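Inositol-1-monophosphatase (Nostoc sp., PDB 5ZHH) probably hydrolyses inositol monophosphates to inositol and inorganic phosphate, as characterised inositol monophosphatases do. Local coordinates at residues A[101-106]-A[188-193]; A[21-26]-A[121-126]. One frame throughout, in Å; residues are numbered along the deposited sequence.

Contact 1 of 2, residues A[101-106]-A[188-193]; sequences AFCVSI and SGSAAL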
loop_
_atom_site.group_PDB
_atom_site.type_symbol
_atom_site.label_atom_id
_atom_site.label_comp_id
_atom_site.label_asym_id
_atom_site.label_seq_id
_atom_site.Cartn_x
_atom_site.Cartn_y
_atom_site.Cartn_z
ATOM N N ALA A 101 -2.474 -12.862 10.104
ATOM C CA ALA A 101 -1.476 -13.879 9.756
ATOM C C ALA A 101 -2.235 -15.057 9.140
ATOM O O ALA A 101 -2.524 -16.065 9.790
ATOM C CB ALA A 101 -0.630 -14.319 10.952
ATOM N N PHE A 102 -2.594 -14.901 7.866
ATOM C CA PHE A 102 -3.245 -15.959 7.109
ATOM C C PHE A 102 -2.859 -15.789 5.646
ATOM O O PHE A 102 -2.415 -14.717 5.224
ATOM C CB PHE A 102 -4.770 -15.931 7.297
ATOM C CG PHE A 102 -5.386 -14.602 6.986
ATOM C CD1 PHE A 102 -5.714 -14.262 5.685
ATOM C CD2 PHE A 102 -5.613 -13.679 7.993
ATOM C CE1 PHE A 102 -6.276 -13.027 5.396
ATOM C CE2 PHE A 102 -6.168 -12.447 7.709
ATOM C CZ PHE A 102 -6.497 -12.120 6.411
ATOM N N CYS A 103 -3.030 -16.857 4.872
ATOM C CA CYS A 103 -2.517 -16.855 3.512
ATOM C C CYS A 103 -3.162 -17.978 2.717
ATOM O O CYS A 103 -3.831 -18.855 3.265
ATOM C CB CYS A 103 -0.996 -17.016 3.501
ATOM S SG CYS A 103 -0.483 -18.611 4.183
ATOM N N VAL A 104 -2.942 -17.926 1.405
ATOM C CA VAL A 104 -3.194 -19.034 0.494
ATOM C C VAL A 104 -1.855 -19.709 0.248
ATOM O O VAL A 104 -0.846 -19.025 0.026
ATOM C CB VAL A 104 -3.815 -18.536 -0.825
ATOM C CG1 VAL A 104 -4.178 -19.708 -1.740
ATOM C CG2 VAL A 104 -5.035 -17.674 -0.545
ATOM N N SER A 105 -1.825 -21.040 0.319
ATOM C CA SER A 105 -0.604 -21.807 0.083
ATOM C C SER A 105 -0.863 -22.778 -1.059
ATOM O O SER A 105 -1.801 -23.577 -0.991
ATOM C CB SER A 105 -0.169 -22.562 1.347
ATOM O OG SER A 105 1.033 -23.289 1.134
ATOM N N ILE A 106 -0.034 -22.709 -2.103
ATOM C CA ILE A 106 -0.178 -23.544 -3.294
ATOM C C ILE A 106 1.173 -24.180 -3.585
ATOM O O ILE A 106 2.102 -23.495 -4.030
ATOM C CB ILE A 106 -0.666 -22.736 -4.503
ATOM C CG1 ILE A 106 -2.025 -22.100 -4.198
ATOM C CG2 ILE A 106 -0.742 -23.621 -5.737
ATOM C CD1 ILE A 106 -2.553 -21.224 -5.313
ATOM N N SER A 188 2.622 -17.354 15.438
ATOM C CA SER A 188 1.869 -16.505 14.523
ATOM C C SER A 188 0.491 -17.060 14.217
ATOM O O SER A 188 -0.450 -16.282 14.014
ATOM C CB SER A 188 2.622 -16.341 13.199
ATOM O OG SER A 188 2.500 -17.530 12.427
ATOM N N GLY A 189 0.359 -18.382 14.169
ATOM C CA GLY A 189 -0.883 -19.024 13.801
ATOM C C GLY A 189 -1.000 -19.456 12.351
ATOM O O GLY A 189 -2.071 -19.925 11.956
ATOM N N SER A 190 0.059 -19.324 11.547
ATOM C CA SER A 190 0.041 -19.802 10.161
ATOM C C SER A 190 1.352 -20.511 9.850
ATOM O O SER A 190 2.400 -19.864 9.750
ATOM C CB SER A 190 -0.186 -18.653 9.175
ATOM O OG SER A 190 0.052 -19.095 7.844
ATOM N N ALA A 191 1.287 -21.831 9.659
ATOM C CA ALA A 191 2.495 -22.606 9.373
ATOM C C ALA A 191 3.117 -22.210 8.034
ATOM O O ALA A 191 4.347 -22.167 7.903
ATOM C CB ALA A 191 2.175 -24.102 9.409
ATOM N N ALA A 192 2.289 -21.930 7.020
ATOM C CA ALA A 192 2.841 -21.531 5.726
ATOM C C ALA A 192 3.591 -20.211 5.839
ATOM O O ALA A 192 4.706 -20.073 5.321
ATOM C CB ALA A 192 1.732 -21.435 4.674
ATOM N N LEU A 193 3.005 -19.234 6.537
ATOM C CA LEU A 193 3.704 -17.969 6.740
ATOM C C LEU A 193 4.936 -18.143 7.612
ATOM O O LEU A 193 5.929 -17.434 7.420
ATOM C CB LEU A 193 2.767 -16.919 7.338
ATOM C CG LEU A 193 1.784 -16.324 6.318
ATOM C CD1 LEU A 193 0.829 -15.332 6.981
ATOM C CD2 LEU A 193 2.540 -15.663 5.168
#
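Cys-103, at the start of strand 103-110, points toward the first turn of helix 191-199. Its SG sits between the backbone N and the carbonyl carbon (chi1 63°), the crowded position. This places SG 3.6 Å from Ala-192 CB and 3.9 Å from Leu-193 CG. Two residues on, Ser-105 CB meets Ala-192 CB at 4.0 Å. Leu-193 touches through two parts: its CG lies against Cys-103, and its CD1 rests 3.6 Å from Phe-102 N. Ser-190 comes in by its CB, which is 3.5 Å from Ala-101 O. Ala-101, in the loop before the strand, puts its CB 3.6 Å from Ser-188 O. No hydrogen bond joins the two segments.

Bonds within 188-193 help to shape the loop. Ser-188 OG accepts from Ser-190 N in an ST turn and is also hydrogen-bonded to Asp-194 OD1. Ser-190 is the N-cap: its OG, anti to the backbone N, accepts from Leu-193 N at 3.2 Å with an angle of 165°. At Gly-189 (phi 97°) a CB would press on the carbonyl O of Ser-188, which suits glycine.

Asp-90 bonds both Ser-190 OG and Ala-192 N. It belongs to the DPLDGT motif, which supplies metal-site carboxylates in this family, so the helix start is probably tied to the active-site region. The strand lies between strands 82-90 and 113-121, and Ile-119 of the latter touches Cys-103, Ser-105 and Leu-193.

Contact 2 of 2, residues A[21-26]-A[121-126]; sequences VLQGYL and DPFHDE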
loop_
_atom_site.group_PDB
_atom_site.type_symbol
_atom_site.label_atom_id
_atom_site.label_comp_id
_atom_site.label_asym_id
_atom_site.label_seq_id
_atom_site.Cartn_x
_atom_site.Cartn_y
_atom_site.Cartn_z
ATOM N N VAL A 21 -10.191 -12.897 -3.348
ATOM C CA VAL A 21 -11.450 -13.377 -2.784
ATOM C C VAL A 21 -11.420 -13.303 -1.260
ATOM O O VAL A 21 -12.384 -12.850 -0.629
ATOM C CB VAL A 21 -11.747 -14.801 -3.286
ATOM C CG1 VAL A 21 -12.866 -15.421 -2.480
ATOM C CG2 VAL A 21 -12.121 -14.756 -4.772
ATOM N N LEU A 22 -10.319 -13.747 -0.643
ATOM C CA LEU A 22 -10.217 -13.679 0.812
ATOM C C LEU A 22 -10.278 -12.238 1.306
ATOM O O LEU A 22 -10.891 -11.956 2.344
ATOM C CB LEU A 22 -8.925 -14.350 1.292
ATOM C CG LEU A 22 -8.780 -15.864 1.115
ATOM C CD1 LEU A 22 -7.464 -16.345 1.708
ATOM C CD2 LEU A 22 -9.944 -16.590 1.763
ATOM N N GLN A 23 -9.636 -11.311 0.586
ATOM C CA GLN A 23 -9.706 -9.902 0.974
ATOM C C GLN A 23 -11.117 -9.345 0.839
ATOM O O GLN A 23 -11.491 -8.425 1.574
ATOM C CB GLN A 23 -8.699 -9.059 0.191
ATOM C CG GLN A 23 -7.310 -9.175 0.786
ATOM C CD GLN A 23 -7.282 -8.778 2.269
ATOM O OE1 GLN A 23 -7.021 -9.614 3.140
ATOM N NE2 GLN A 23 -7.555 -7.509 2.556
ATOM N N GLY A 24 -11.875 -9.799 -0.159
ATOM C CA GLY A 24 -13.257 -9.364 -0.269
ATOM C C GLY A 24 -14.100 -9.769 0.927
ATOM O O GLY A 24 -14.895 -8.977 1.436
ATOM N N TYR A 25 -13.946 -11.016 1.379
ATOM C CA TYR A 25 -14.716 -11.525 2.513
ATOM C C TYR A 25 -14.297 -10.935 3.857
ATOM O O TYR A 25 -15.114 -10.884 4.784
ATOM C CB TYR A 25 -14.579 -13.044 2.592
ATOM C CG TYR A 25 -15.531 -13.820 1.715
ATOM C CD1 TYR A 25 -16.786 -14.180 2.186
ATOM C CD2 TYR A 25 -15.171 -14.219 0.433
ATOM C CE1 TYR A 25 -17.665 -14.893 1.401
ATOM C CE2 TYR A 25 -16.047 -14.933 -0.361
ATOM C CZ TYR A 25 -17.292 -15.267 0.129
ATOM O OH TYR A 25 -18.163 -15.979 -0.660
ATOM N N LEU A 26 -13.049 -10.503 3.994
ATOM C CA LEU A 26 -12.508 -10.125 5.301
ATOM C C LEU A 26 -13.176 -8.878 5.861
ATOM O O LEU A 26 -13.295 -7.859 5.171
ATOM C CB LEU A 26 -10.993 -9.915 5.186
ATOM C CG LEU A 26 -10.225 -9.446 6.421
ATOM C CD1 LEU A 26 -10.027 -10.568 7.423
ATOM C CD2 LEU A 26 -8.886 -8.894 6.006
ATOM N N ASP A 121 0.033 -13.776 1.358
ATOM C CA ASP A 121 -0.611 -13.068 2.458
ATOM C C ASP A 121 -1.372 -11.897 1.854
ATOM O O ASP A 121 -0.753 -10.884 1.518
ATOM C CB ASP A 121 0.447 -12.586 3.459
ATOM C CG ASP A 121 -0.120 -11.716 4.586
ATOM O OD1 ASP A 121 -1.314 -11.342 4.574
ATOM O OD2 ASP A 121 0.671 -11.379 5.492
ATOM N N PRO A 122 -2.697 -11.988 1.691
ATOM C CA PRO A 122 -3.424 -10.896 1.026
ATOM C C PRO A 122 -3.651 -9.683 1.910
ATOM O O PRO A 122 -3.923 -8.601 1.372
ATOM C CB PRO A 122 -4.756 -11.552 0.639
ATOM C CG PRO A 122 -4.966 -12.582 1.702
ATOM C CD PRO A 122 -3.590 -13.100 2.063
ATOM N N PHE A 123 -3.546 -9.823 3.234
ATOM C CA PHE A 123 -3.753 -8.680 4.119
ATOM C C PHE A 123 -2.573 -7.721 4.069
ATOM O O PHE A 123 -2.763 -6.501 4.027
ATOM C CB PHE A 123 -3.996 -9.152 5.554
ATOM C CG PHE A 123 -4.408 -8.044 6.490
ATOM C CD1 PHE A 123 -5.734 -7.650 6.582
ATOM C CD2 PHE A 123 -3.466 -7.379 7.258
ATOM C CE1 PHE A 123 -6.115 -6.626 7.435
ATOM C CE2 PHE A 123 -3.840 -6.353 8.109
ATOM C CZ PHE A 123 -5.165 -5.977 8.195
ATOM N N HIS A 124 -1.348 -8.251 4.072
ATOM C CA HIS A 124 -0.138 -7.448 3.946
ATOM C C HIS A 124 0.372 -7.382 2.517
ATOM O O HIS A 124 1.386 -6.719 2.260
ATOM C CB HIS A 124 0.959 -8.012 4.850
ATOM C CG HIS A 124 0.593 -8.014 6.299
ATOM N ND1 HIS A 124 0.608 -9.156 7.071
ATOM C CD2 HIS A 124 0.202 -7.009 7.119
ATOM C CE1 HIS A 124 0.243 -8.855 8.305
ATOM N NE2 HIS A 124 -0.008 -7.559 8.361
ATOM N N ASP A 125 -0.291 -8.075 1.595
ATOM C CA ASP A 125 0.108 -8.144 0.194
ATOM C C ASP A 125 1.572 -8.568 0.059
ATOM O O ASP A 125 2.408 -7.869 -0.517
ATOM C CB ASP A 125 -0.157 -6.807 -0.505
ATOM C CG ASP A 125 0.005 -6.904 -2.001
ATOM O OD1 ASP A 125 -0.296 -7.980 -2.558
ATOM O OD2 ASP A 125 0.439 -5.914 -2.619
ATOM N N GLU A 126 1.882 -9.732 0.621
ATOM C CA GLU A 126 3.214 -10.313 0.513
ATOM C C GLU A 126 3.121 -11.622 -0.254
ATOM O O GLU A 126 2.456 -12.563 0.192
ATOM C CB GLU A 126 3.841 -10.523 1.895
ATOM C CG GLU A 126 4.201 -9.212 2.565
ATOM C CD GLU A 126 5.084 -9.398 3.777
ATOM O OE1 GLU A 126 5.909 -8.500 4.044
ATOM O OE2 GLU A 126 4.974 -10.450 4.435
#
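Apolar packing carries most of this contact. Pro-122 points toward the last turn of helix 3-25 and crosses obliquely with Gln-23, whose CG lies 3.5 Å from the proline CB. Leu-22 adds a looser touch on the proline ring through its CB. Leu-26 meets Phe-123 at about a right angle. Leu-26 CD2 comes in at the ring edge, near the ring plane, 3.4 Å from Phe-123 CD1.

Polar groups come close without bonding. The Gln-23 chain bends at chi2 (-57°), and the Pro-122 carbonyl O lies against the flat face of its amide, 3.5 Å from Gln-23 CD. Gln-23 OE1 is 3.5 Å from Phe-123 N, but the angle is poor.

No hydrogen bond crosses the contact; the side-chain hydrogen bonds are within 121-126. Asp-121 OD1 accepts from His-124 N at 3.1 Å, a nearly straight bond (171°) that arrives from above the carboxylate plane. Phe-123 N gives OD1 a second, weak bond. Asp-121 OD2 uses its syn lone pair for His-124 ND1 at 2.7 Å, which fixes the imidazole's rotation and probably favours its protonation. Phe-123 CD2 lies over one face of this imidazole, toward its rim. His-124 of the second subunit stacks on it.

Asp-121 pairs with Glu-126 through two backbone bonds. The segment is thus a beta-hairpin turn, with an Asx motif and a G1 beta bulge, between strands 113-121 and 126-131.

How the contacts relate
The segments alternate along the chain: 21-26, 101-106, 121-126, then 188-193. The two contacts lie with their centres about 12 Å apart. Contact 1 lies on a strand of the large mixed sheet, contact 2 at a turn joining two of its strands. Strand 103-110 of contact 1 is the antiparallel neighbour of strand 113-121, which leads into that turn. Helices 191-199 and 3-25 lie on opposite sides of strand 103-110: Cys-103 and Ser-105 face the first, Val-104 the second. Val-104 CG2 meets Leu-22 CD1 at 3.6 Å, and the Phe-102 ring tip reaches Phe-123 CB. Residues distant in sequence thus become one continuous packing, and both contacts also touch the second subunit.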